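Local coordinates for multidrug resistance protein (PDB 1YC9) that probably forms the outer-membrane exit channel of a multidrug efflux system, letting toxic compounds leave the Vibrio cholerae cell, at residues A[186-189]-A[190-193]; A[205-208]-A[209-212]; A[224-227]-A[228-232]; A[394-397]-A[398-402]; A[418-421]-A[422-426]. The protein carries 1 engineered substitution. All coordinates share one frame; numbering follows the deposited sequence.

Contact 1 of 5, residues A[186-189]-A[190-193]; sequences LETL and GSVS
Glu187 reaches forward over Ser191 at the start of helix 189-223, its chain lying beside the first turn. Glu187 CB points toward the helix start, and Glu187 CG, anti to the backbone N (chi1 -178°), comes to 3.8 Å from Ser191 CB; a bend at the next bond then turns the carboxylate across the serine. Glu187 CD packs at 3.4 Å from Ser191 CB. Glu187 OE1 takes both bonds: it accepts from Ser191 OG at 2.7 Å, the hydroxyl coming from above the carboxylate plane, while Thr188 N meets it from the opposite face, on the anti side, at 2.9 Å. Two donors therefore grip one oxygen and limit rotation of the carboxylate. Glu187 OE2 stays 4.1 Å from Ser191 OG.

Thr188 is the N-cap. Its OG1 accepts from Gly190 N at 2.9 Å, and its methyl CG2 comes within 3.2 Å of Ser191 OG. The first regular turn closes with Ser193 N to Leu189 O at 2.8 Å, a bond from a donor tilted from the carbonyl plane, while Val192 N to Thr188 O is weak. Glu187 touches Arg181 on helix 117-183 and Tyr398 on helix 398-433, whereas Leu189 and Val192 lean on Tyr182 of the former helix. Thr188, Leu189 and Ser193 pack against Arg390, Ile386 and Gln382 of the second subunit, so this helix start sits at a seam between subunits.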
# COMPACT_ATOMS: atom_id res chain seq x y z
N LEU A 186 -46.71 24.26 36.53
CA LEU A 186 -46.43 25.23 35.46
C LEU A 186 -45.76 24.64 34.20
O LEU A 186 -45.51 25.37 33.24
CB LEU A 186 -45.55 26.33 36.04
CG LEU A 186 -46.09 27.04 37.29
CD1 LEU A 186 -45.00 27.91 37.92
CD2 LEU A 186 -47.32 27.86 36.90
N GLU A 187 -45.51 23.33 34.18
CA GLU A 187 -44.94 22.65 33.00
C GLU A 187 -45.44 21.19 32.92
O GLU A 187 -45.88 20.64 33.94
CB GLU A 187 -43.40 22.76 33.10
CG GLU A 187 -42.61 22.16 31.94
CD GLU A 187 -42.96 22.78 30.62
OE1 GLU A 187 -43.74 22.15 29.86
OE2 GLU A 187 -42.39 23.87 30.33
N THR A 188 -45.34 20.59 31.74
CA THR A 188 -45.75 19.21 31.54
C THR A 188 -44.61 18.23 31.81
O THR A 188 -43.45 18.62 31.88
CB THR A 188 -46.29 19.00 30.12
OG1 THR A 188 -46.18 17.62 29.75
CG2 THR A 188 -45.41 19.71 29.10
N LEU A 189 -44.97 16.96 31.96
CA LEU A 189 -44.00 15.88 32.16
C LEU A 189 -43.25 15.57 30.83
O LEU A 189 -42.11 15.15 30.85
CB LEU A 189 -44.71 14.62 32.66
CG LEU A 189 -43.82 13.43 33.02
CD1 LEU A 189 -42.68 13.74 34.00
CD2 LEU A 189 -44.66 12.31 33.60
N GLY A 190 -43.94 15.77 29.72
CA GLY A 190 -43.38 15.64 28.38
C GLY A 190 -42.16 16.50 28.18
O GLY A 190 -41.14 16.01 27.72
N SER A 191 -42.25 17.76 28.59
CA SER A 191 -41.16 18.70 28.51
C SER A 191 -40.02 18.27 29.37
O SER A 191 -38.87 18.30 28.94
CB SER A 191 -41.62 20.10 28.93
OG SER A 191 -42.58 20.55 28.00
N VAL A 192 -40.34 17.83 30.58
CA VAL A 192 -39.35 17.40 31.53
C VAL A 192 -38.61 16.18 30.94
O VAL A 192 -37.39 16.12 30.99
CB VAL A 192 -40.01 17.02 32.88
CG1 VAL A 192 -39.02 16.33 33.83
CG2 VAL A 192 -40.65 18.26 33.54
N SER A 193 -39.36 15.26 30.35
CA SER A 193 -38.78 14.02 29.87
C SER A 193 -37.86 14.31 28.66
O SER A 193 -36.79 13.75 28.54
CB SER A 193 -39.85 13.02 29.49
OG SER A 193 -40.61 12.63 30.64

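Contact 2 of 5, residues A[205-208]-A[209-212]; sequences ELLG and IQES
Ile209, Gly208 and Gln210 hold most of the contact between two successive turns of helix 189-223, one of the long coiled-coil helices expected of the periplasmic alpha-barrel in outer membrane factors. Ile209 lays its long branch back along the preceding turn. Its CG1 is anti to its own carbonyl carbon (chi1 -67°), a torsion that sets CG1 3.4 Å from Glu205 O and carries CD1 onward past the same carbonyl. The buried isoleucine also rests on Val164 of helix 117-183, as Leu206 does together with Leu168.

Gly208 takes part through its backbone alone: Ser212 N donates to Gly208 O at 3.0 Å along a nearly straight path (174°). Gln210 takes the same first torsion as Ile209, beyond which its chain is extended. Its CG lies 3.2 Å from Leu206 O, and the side chain as a whole slants across that of Leu206 toward Gln161.

The two glutamates find their polar partners outside the turn. Glu205 makes a salt bridge with Arg413 of the same chain, whereas Glu211 reaches into the second subunit, bridging to Arg369 and Arg421 and bonding Ser362 there; this cluster would be expected to favour an ionised carboxylate. Leu207 packs on Ala368 of that subunit, so one face of the helix serves the subunit boundary and another the neighbouring helix. The backbone ladder is regular: Ile209 N donates to Glu205 O at 2.9 Å, in the carbonyl plane.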
# COMPACT_ATOMS: atom_id res chain seq x y z
N GLU A 205 -22.56 12.25 24.33
CA GLU A 205 -21.62 12.89 23.40
C GLU A 205 -20.31 13.28 24.06
O GLU A 205 -19.23 13.00 23.54
CB GLU A 205 -22.30 14.08 22.73
CG GLU A 205 -21.51 14.68 21.56
CD GLU A 205 -21.91 14.12 20.19
OE1 GLU A 205 -22.82 13.26 20.10
OE2 GLU A 205 -21.29 14.54 19.19
N LEU A 206 -20.37 13.88 25.24
CA LEU A 206 -19.21 14.19 26.02
C LEU A 206 -18.34 12.97 26.37
O LEU A 206 -17.08 13.05 26.30
CB LEU A 206 -19.62 14.91 27.30
CG LEU A 206 -18.50 15.38 28.22
CD1 LEU A 206 -17.55 16.32 27.53
CD2 LEU A 206 -19.05 16.01 29.54
N LEU A 207 -18.99 11.84 26.68
CA LEU A 207 -18.25 10.67 27.04
C LEU A 207 -17.50 10.12 25.81
O LEU A 207 -16.35 9.70 25.93
CB LEU A 207 -19.17 9.61 27.62
CG LEU A 207 -19.69 9.92 29.03
CD1 LEU A 207 -20.64 8.82 29.41
CD2 LEU A 207 -18.57 10.03 30.09
N GLY A 208 -18.14 10.22 24.67
CA GLY A 208 -17.55 9.82 23.40
C GLY A 208 -16.35 10.70 23.08
O GLY A 208 -15.32 10.18 22.68
N ILE A 209 -16.47 12.01 23.27
CA ILE A 209 -15.36 12.91 23.08
C ILE A 209 -14.19 12.60 24.00
O ILE A 209 -13.00 12.62 23.59
CB ILE A 209 -15.78 14.35 23.24
CG1 ILE A 209 -16.73 14.77 22.13
CG2 ILE A 209 -14.58 15.24 23.20
CD1 ILE A 209 -17.52 15.97 22.52
N GLN A 210 -14.51 12.31 25.25
CA GLN A 210 -13.50 11.98 26.22
C GLN A 210 -12.75 10.69 25.87
O GLN A 210 -11.56 10.62 26.04
CB GLN A 210 -14.10 11.97 27.64
CG GLN A 210 -14.45 13.40 28.07
CD GLN A 210 -15.12 13.48 29.44
OE1 GLN A 210 -15.72 12.52 29.88
NE2 GLN A 210 -15.00 14.63 30.09
N GLU A 211 -13.46 9.70 25.39
CA GLU A 211 -12.85 8.51 24.85
C GLU A 211 -11.91 8.87 23.71
O GLU A 211 -10.76 8.44 23.74
CB GLU A 211 -13.89 7.52 24.37
CG GLU A 211 -13.30 6.21 23.86
CD GLU A 211 -14.35 5.20 23.38
OE1 GLU A 211 -15.57 5.28 23.73
OE2 GLU A 211 -13.95 4.29 22.63
N SER A 212 -12.40 9.61 22.72
CA SER A 212 -11.56 10.07 21.59
C SER A 212 -10.30 10.78 22.05
O SER A 212 -9.21 10.57 21.49
CB SER A 212 -12.35 10.97 20.67
OG SER A 212 -13.47 10.31 20.14

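Contact 3 of 5, residues A[224-227]-A[228-232]; sequences VGQG and PDRAA
A Schellman motif ends helix 189-223 with Gly225 as its C-prime residue, Gln226 N bonding Ala221 O and Gly225 N bonding Ala222 O, and just beyond it the side chains of Gln226 and Arg230 cross at a turn. Gln226 CB packs on Arg230 CB at 3.7 Å. The arginine leaves its backbone with CG anti to N (chi1 180°) and bends at the next bond, which lays CG and CD against one face of the glutamine amide: Gln226 OE1 is 3.3 Å from Arg230 CD and 3.5 Å from Arg230 CG. OE1 arrives at the edge of the guanidinium, in its plane, but the amide itself is turned 52° from that plane, and Arg230 NE is 3.9 Å from Gln226 OE1. The contact is thus one of methylene groups against an amide oxygen.

Both polar ends find their main partner in Glu41 of helix 33-44: Gln226 NE2 bonds one carboxylate oxygen and Arg230 NH1 makes a salt bridge with the other. Gly227 O meanwhile takes a weak bond from Arg230 N at 3.4 Å, and Ala231 N donates to Pro228 O at 3.2 Å. Val224 packs on Leu38 and Ala42 of helix 33-44, and Ala231 folds back onto Ala221, while Pro228 touches Ala357 of the second subunit. This is a Schellman C-cap followed by a proline-led turn of helical phi/psi.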
# COMPACT_ATOMS: atom_id res chain seq x y z
N VAL A 224 5.41 8.89 18.83
CA VAL A 224 6.71 9.27 19.32
C VAL A 224 7.50 8.05 19.79
O VAL A 224 8.54 8.19 20.44
CB VAL A 224 6.67 10.43 20.35
CG1 VAL A 224 5.82 11.56 19.80
CG2 VAL A 224 6.13 10.00 21.68
N GLY A 225 7.02 6.85 19.47
CA GLY A 225 7.76 5.64 19.70
C GLY A 225 7.68 5.17 21.10
O GLY A 225 8.56 4.45 21.58
N GLN A 226 6.62 5.53 21.79
CA GLN A 226 6.52 5.14 23.19
C GLN A 226 5.30 4.31 23.45
O GLN A 226 4.40 4.19 22.61
CB GLN A 226 6.66 6.37 24.12
CG GLN A 226 8.10 6.90 24.03
CD GLN A 226 8.30 8.28 24.62
OE1 GLN A 226 8.06 8.48 25.80
NE2 GLN A 226 8.78 9.23 23.82
N GLY A 227 5.38 3.60 24.57
CA GLY A 227 4.29 2.80 25.03
C GLY A 227 3.22 3.75 25.52
O GLY A 227 3.39 4.97 25.55
N PRO A 228 2.09 3.19 25.91
CA PRO A 228 0.97 3.99 26.38
C PRO A 228 1.09 4.71 27.71
O PRO A 228 0.20 5.53 27.96
CB PRO A 228 -0.19 2.98 26.36
CG PRO A 228 0.44 1.67 26.50
CD PRO A 228 1.75 1.77 25.80
N ASP A 229 2.15 4.50 28.52
CA ASP A 229 2.46 5.34 29.70
C ASP A 229 2.85 6.79 29.39
O ASP A 229 2.69 7.69 30.22
CB ASP A 229 3.63 4.74 30.48
CG ASP A 229 3.20 3.68 31.48
OD1 ASP A 229 2.38 2.81 31.12
OD2 ASP A 229 3.65 3.65 32.65
N ARG A 230 3.44 7.02 28.23
CA ARG A 230 3.68 8.36 27.74
C ARG A 230 2.37 9.14 27.55
O ARG A 230 2.35 10.40 27.61
CB ARG A 230 4.45 8.30 26.42
CG ARG A 230 4.77 9.62 25.80
CD ARG A 230 5.65 10.50 26.71
NE ARG A 230 5.98 11.80 26.18
CZ ARG A 230 5.27 12.90 26.34
NH1 ARG A 230 5.74 14.04 25.85
NH2 ARG A 230 4.11 12.89 26.98
N ALA A 231 1.30 8.44 27.23
CA ALA A 231 0.02 9.09 26.98
C ALA A 231 -0.56 9.74 28.26
O ALA A 231 -1.31 10.73 28.17
CB ALA A 231 -0.95 8.09 26.39
N ALA A 232 -0.15 9.20 29.42
CA ALA A 232 -0.68 9.60 30.73
C ALA A 232 -0.24 10.96 31.14
O ALA A 232 -0.86 11.59 32.00
CB ALA A 232 -0.24 8.59 31.81

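Contact 4 of 5, residues A[394-397]-A[398-402]; sequences GLAT and YLDVL
Thr397 and Asp400 form a capping box at the start of helix 398-433, each side chain reaching toward the backbone of the other. Thr397 places OG1 between its backbone N and carbonyl carbon (chi1 64°), aiming the hydroxyl at the open end of the first turn, where it accepts from Asp400 N at 3.3 Å. Asp400 has CG anti to its carbonyl carbon (chi1 -56°), a torsion that turns the carboxylate toward Thr397 N. Asp400 OD2 receives weak bonds from Thr397 N, at 3.3 Å, and from Thr397 OG1, at 3.1 Å. Asp400 OD2 also touches Ala396 CB at 3.5 Å. Thr397 OG1 thus accepts one capping bond and donates only weakly to Asp400, and the negative charge beside the helix N terminus is probably favoured by the helix dipole.

Tyr398 turns the other way, its ring carried off the cap by CG anti to its backbone N. Leu399 CB stays 3.5 Å from Thr397 OG1, but both its side-chain torsions are off the usual staggered positions (chi1 -129°) where its end meets Leu399 of the second and third subunits. A Schellman motif at Gly394 ends helix 326-391 just before this cap. Tyr398 lies against Thr174 and Leu178 of helix 117-183 and Gln194 and Ala195 of helix 189-223; Val401 rests on Ala387 of helix 326-391; and the Leu399 cluster marks the centre of the trimer.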
# COMPACT_ATOMS: atom_id res chain seq x y z
N GLY A 394 -42.93 32.68 31.25
CA GLY A 394 -44.21 32.20 30.74
C GLY A 394 -44.79 32.83 29.48
O GLY A 394 -45.98 33.11 29.44
N LEU A 395 -43.97 33.02 28.45
CA LEU A 395 -44.43 33.52 27.15
C LEU A 395 -44.07 32.60 25.98
O LEU A 395 -44.70 32.65 24.90
CB LEU A 395 -43.83 34.89 26.90
CG LEU A 395 -44.72 36.04 27.40
CD1 LEU A 395 -43.84 37.23 27.83
CD2 LEU A 395 -45.74 36.41 26.31
N ALA A 396 -43.02 31.80 26.17
CA ALA A 396 -42.59 30.84 25.16
C ALA A 396 -42.58 29.43 25.74
O ALA A 396 -42.43 29.24 26.95
CB ALA A 396 -41.21 31.19 24.68
N THR A 397 -42.70 28.45 24.85
CA THR A 397 -42.59 27.04 25.22
C THR A 397 -41.15 26.55 25.49
O THR A 397 -40.14 27.22 25.19
CB THR A 397 -43.15 26.18 24.14
OG1 THR A 397 -42.35 26.35 22.97
CG2 THR A 397 -44.54 26.65 23.74
N TYR A 398 -41.08 25.35 26.06
CA TYR A 398 -39.82 24.64 26.22
C TYR A 398 -39.27 24.35 24.81
O TYR A 398 -38.08 24.44 24.60
CB TYR A 398 -40.00 23.32 26.99
CG TYR A 398 -38.77 22.44 26.86
CD1 TYR A 398 -37.53 22.89 27.31
CD2 TYR A 398 -38.84 21.21 26.24
CE1 TYR A 398 -36.37 22.12 27.14
CE2 TYR A 398 -37.71 20.42 26.08
CZ TYR A 398 -36.48 20.88 26.53
OH TYR A 398 -35.36 20.08 26.36
N LEU A 399 -40.13 23.98 23.88
CA LEU A 399 -39.71 23.68 22.53
C LEU A 399 -38.85 24.78 21.90
O LEU A 399 -37.86 24.49 21.22
CB LEU A 399 -40.90 23.49 21.62
CG LEU A 399 -40.98 22.24 20.77
CD1 LEU A 399 -41.59 22.60 19.46
CD2 LEU A 399 -39.63 21.51 20.58
N ASP A 400 -39.21 26.05 22.13
CA ASP A 400 -38.41 27.14 21.60
C ASP A 400 -37.02 27.10 22.17
O ASP A 400 -36.05 27.37 21.47
CB ASP A 400 -39.05 28.50 21.84
CG ASP A 400 -40.42 28.58 21.28
OD1 ASP A 400 -40.66 28.11 20.14
OD2 ASP A 400 -41.35 29.09 21.92
N VAL A 401 -36.94 26.78 23.46
CA VAL A 401 -35.68 26.64 24.13
C VAL A 401 -34.87 25.45 23.55
O VAL A 401 -33.70 25.60 23.24
CB VAL A 401 -35.86 26.50 25.63
CG1 VAL A 401 -34.57 26.16 26.26
CG2 VAL A 401 -36.45 27.83 26.23
N LEU A 402 -35.50 24.30 23.41
CA LEU A 402 -34.81 23.12 22.88
C LEU A 402 -34.20 23.41 21.51
O LEU A 402 -33.07 23.03 21.27
CB LEU A 402 -35.78 21.97 22.81
CG LEU A 402 -35.36 20.64 22.19
CD1 LEU A 402 -36.11 19.51 22.86
CD2 LEU A 402 -35.65 20.63 20.72

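Contact 5 of 5, residues A[418-421]-A[422-426]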
# COMPACT_ATOMS: atom_id res chain seq x y z
N LEU A 418 -13.81 24.67 12.74
CA LEU A 418 -13.22 25.63 11.75
C LEU A 418 -12.01 26.38 12.28
O LEU A 418 -11.05 26.66 11.54
CB LEU A 418 -14.26 26.62 11.20
CG LEU A 418 -15.28 26.07 10.21
CD1 LEU A 418 -16.37 27.10 9.98
CD2 LEU A 418 -14.64 25.73 8.84
N GLN A 419 -12.06 26.73 13.56
CA GLN A 419 -10.90 27.29 14.26
C GLN A 419 -9.74 26.32 14.30
O GLN A 419 -8.60 26.68 14.00
CB GLN A 419 -11.28 27.72 15.68
CG GLN A 419 -12.25 28.89 15.66
CD GLN A 419 -12.86 29.21 17.00
OE1 GLN A 419 -12.97 28.35 17.88
NE2 GLN A 419 -13.25 30.47 17.17
N SER A 420 -10.02 25.06 14.60
CA SER A 420 -9.02 24.01 14.50
C SER A 420 -8.48 23.82 13.09
O SER A 420 -7.28 23.54 12.91
CB SER A 420 -9.58 22.65 14.99
OG SER A 420 -8.61 21.63 14.77
N ARG A 421 -9.34 24.01 12.11
CA ARG A 421 -8.95 23.92 10.74
C ARG A 421 -7.86 24.91 10.37
O ARG A 421 -7.06 24.63 9.48
CB ARG A 421 -10.16 24.06 9.82
CG ARG A 421 -9.91 23.88 8.35
CD ARG A 421 -11.19 23.79 7.59
NE ARG A 421 -11.01 23.72 6.16
CZ ARG A 421 -10.69 22.59 5.52
NH1 ARG A 421 -10.48 21.46 6.19
NH2 ARG A 421 -10.57 22.58 4.21
N ALA A 422 -7.85 26.06 11.02
CA ALA A 422 -6.81 27.09 10.76
C ALA A 422 -5.44 26.53 11.10
O ALA A 422 -4.49 26.70 10.35
CB ALA A 422 -7.10 28.34 11.55
N PHE A 423 -5.34 25.81 12.22
CA PHE A 423 -4.12 25.15 12.61
C PHE A 423 -3.76 24.05 11.61
O PHE A 423 -2.64 24.01 11.13
CB PHE A 423 -4.24 24.62 14.02
CG PHE A 423 -3.00 23.94 14.59
CD1 PHE A 423 -1.70 24.31 14.23
CD2 PHE A 423 -3.15 22.92 15.50
CE1 PHE A 423 -0.60 23.70 14.82
CE2 PHE A 423 -2.06 22.27 16.08
CZ PHE A 423 -0.76 22.65 15.71
N SER A 424 -4.74 23.22 11.24
CA SER A 424 -4.53 22.16 10.29
C SER A 424 -4.04 22.64 8.97
O SER A 424 -3.15 22.01 8.38
CB SER A 424 -5.82 21.34 10.12
OG SER A 424 -6.03 20.59 11.33
N LEU A 425 -4.59 23.75 8.50
CA LEU A 425 -4.17 24.36 7.23
C LEU A 425 -2.77 24.93 7.30
O LEU A 425 -2.05 24.94 6.28
CB LEU A 425 -5.16 25.40 6.74
CG LEU A 425 -6.43 24.76 6.19
CD1 LEU A 425 -7.45 25.85 5.87
CD2 LEU A 425 -6.12 23.85 4.96
N ASP A 426 -2.39 25.45 8.46
CA ASP A 426 -1.03 25.95 8.60
C ASP A 426 -0.10 24.76 8.48
O ASP A 426 0.95 24.83 7.84
CB ASP A 426 -0.84 26.70 9.92
CG ASP A 426 0.37 27.62 9.87
OD1 ASP A 426 0.40 28.48 8.97
OD2 ASP A 426 1.33 27.50 10.65
O HOH W 1 -8.37 20.31 12.67
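Arg421 and Leu425, one turn apart on helix 398-433, run aslant past each other. The arginine is extended from CG to NE with CG anti to the backbone N (chi1 -176°), whereas the leucine turns CG beside its own N; Leu425 CD1 consequently meets Arg421 CG at 4.0 Å and lies oblique to the guanidinium. The guanidinium continues beyond it to Glu211 of the third subunit, its salt-bridge partner.

On another side of the helix Ser420 and Ser424 set their hydroxyls 4.4 Å apart, OG to OG, and one water spans them, a short 2.5 Å from Ser420 OG and 2.7 Å from Ser424 OG. The backbone beneath is regular at Ser424 N to Ser420 O, 3.1 Å, in the carbonyl plane. At Ala422 it is less so: Ala422 N donates to Gln419 O at 3.1 Å from well above the carbonyl plane, and only weakly to Leu418 O, a local tightening toward 3-10 bonding. Phe423 meets Tyr30 edge-to-face. Apolar packing thus carries the arginine's stem while its charge is paired with Glu211 of the third subunit, and a single water links two hydroxyls too far apart to bond directly.

From the N terminus, contact 1 starts helix 189-223 after the turn from helix 117-183, contact 2 lies midway along it, and contact 3 closes its far end and leads toward helix 260-281. Contact 4 repeats the opening role after helix 326-391, starting helix 398-433, on which contact 5 follows. All five run in series, without nesting or crossing. Contacts 1 and 4, centres about 11 Å apart, touch where Tyr398 CE2 meets Ser191 O at 3.8 Å, bringing the starts of helices 189-223 and 398-433 together at one end of the helical barrel. Contacts 2 and 5, about 21 Å apart between centres, do not touch within the chain but are connected between subunits.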